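Local coordinates for protein benzoylformate Decarboxylase (Polynucleobacter necessarius, PDB 4K9Q) that probably uses thiamine diphosphate and a magnesium ion to decarboxylate benzoylformate, as a member of the thiamine diphosphate-dependent enzyme family, at residues 127-130 and 134-137. Residues are numbered along the deposited sequence; the frame is centred on the assembly and turned at random.
Sequences YEPA and DVPG
Pro129 and Val135 make the apolar part of this contact, a compact ring and a branched side chain that suit a buried patch. CG2 of Val135 meets the proline ring at its CB–CG edge, 4.2 Å from Pro129 CB, because the valine carries CG1 anti to its backbone N (chi1 170°), leaving CG2 anti to the carbonyl carbon. Beside this patch Pro129 CB also lies 4.2 Å from Asp134 CB, and the small methyl of Ala130 fits beside the carboxylate, 4.0 Å from OD2 of Asp134. The polar link is a water: Tyr127 OH is hydrogen-bonded to it at 2.7 Å, the amide N of Ala130 donates to it at 2.9 Å, and it donates to Asp134 OD2 at 3.0 Å. Tyr127, on strand 126-127, is long enough for its hydroxyl to reach the water. In the six-stranded parallel sheet of the N-terminal thiamine diphosphate-binding domain, the loop leads from that strand into helix 135-147, the helix of a beta-alpha-beta crossover to the neighbouring parallel strand 154-159. Further out, the two carboxylate oxygens let Asp134 serve two partners: OD1 forms a salt bridge with Arg131 NE, while OD2 takes the water's hydrogen bond. Pro129 also packs on Leu158, and Val135 on Val4 and Thr8 of helix 4-15. Ala130 O accepts a hydrogen bond from Arg101 of a second subunit.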
loop_
_atom_site.group_PDB
_atom_site.type_symbol
_atom_site.label_atom_id
_atom_site.label_comp_id
_atom_site.label_asym_id
_atom_site.label_seq_id
_atom_site.Cartn_x
_atom_site.Cartn_y
_atom_site.Cartn_z
ATOM N N TYR A 127 1.802 9.700 7.899
ATOM C CA TYR A 127 0.692 9.818 8.845
ATOM C C TYR A 127 -0.156 11.057 8.617
ATOM O O TYR A 127 0.355 12.113 8.246
ATOM C CB TYR A 127 1.278 9.885 10.254
ATOM C CG TYR A 127 0.349 9.565 11.397
ATOM C CD1 TYR A 127 -0.188 8.292 11.547
ATOM C CD2 TYR A 127 0.068 10.517 12.367
ATOM C CE1 TYR A 127 -1.015 7.989 12.622
ATOM C CE2 TYR A 127 -0.753 10.225 13.441
ATOM C CZ TYR A 127 -1.292 8.962 13.563
ATOM O OH TYR A 127 -2.110 8.672 14.635
ATOM N N GLU A 128 -1.449 10.927 8.883
ATOM C CA GLU A 128 -2.364 12.068 8.914
ATOM C C GLU A 128 -3.047 12.055 10.283
ATOM O O GLU A 128 -3.869 11.179 10.545
ATOM C CB GLU A 128 -3.391 11.934 7.791
ATOM C CG GLU A 128 -4.309 13.139 7.575
ATOM C CD GLU A 128 -5.042 13.072 6.231
ATOM O OE1 GLU A 128 -4.510 13.607 5.235
ATOM O OE2 GLU A 128 -6.146 12.481 6.163
ATOM N N PRO A 129 -2.692 13.005 11.175
ATOM C CA PRO A 129 -3.186 12.929 12.564
ATOM C C PRO A 129 -4.706 12.765 12.671
ATOM O O PRO A 129 -5.466 13.344 11.886
ATOM C CB PRO A 129 -2.740 14.273 13.162
ATOM C CG PRO A 129 -1.474 14.579 12.409
ATOM C CD PRO A 129 -1.779 14.147 10.985
ATOM N N ALA A 130 -5.139 11.976 13.651
ATOM C CA ALA A 130 -6.546 11.626 13.801
ATOM C C ALA A 130 -7.387 12.766 14.384
ATOM O O ALA A 130 -8.607 12.703 14.356
ATOM C CB ALA A 130 -6.694 10.362 14.668
ATOM N N ASP A 134 -3.692 15.959 18.211
ATOM C CA ASP A 134 -2.555 15.071 18.015
ATOM C C ASP A 134 -1.434 15.657 17.168
ATOM O O ASP A 134 -0.390 15.013 16.997
ATOM C CB ASP A 134 -3.011 13.766 17.367
ATOM C CG ASP A 134 -3.997 12.999 18.236
ATOM O OD1 ASP A 134 -3.854 13.025 19.480
ATOM O OD2 ASP A 134 -4.916 12.379 17.672
ATOM N N VAL A 135 -1.625 16.866 16.637
ATOM C CA VAL A 135 -0.631 17.412 15.709
ATOM C C VAL A 135 0.762 17.608 16.338
ATOM O O VAL A 135 1.762 17.164 15.764
ATOM C CB VAL A 135 -1.143 18.684 14.967
ATOM C CG1 VAL A 135 0.001 19.363 14.193
ATOM C CG2 VAL A 135 -2.313 18.325 14.048
ATOM N N PRO A 136 0.839 18.266 17.510
ATOM C CA PRO A 136 2.159 18.414 18.137
ATOM C C PRO A 136 2.811 17.063 18.407
ATOM O O PRO A 136 3.989 16.885 18.082
ATOM C CB PRO A 136 1.855 19.149 19.448
ATOM C CG PRO A 136 0.560 19.874 19.180
ATOM C CD PRO A 136 -0.217 18.964 18.271
ATOM N N GLY A 137 2.058 16.120 18.968
ATOM C CA GLY A 137 2.599 14.791 19.206
ATOM C C GLY A 137 3.051 14.085 17.940
ATOM O O GLY A 137 4.008 13.311 17.974
HETATM O O HOH W 1 -3.387 10.811 15.591
#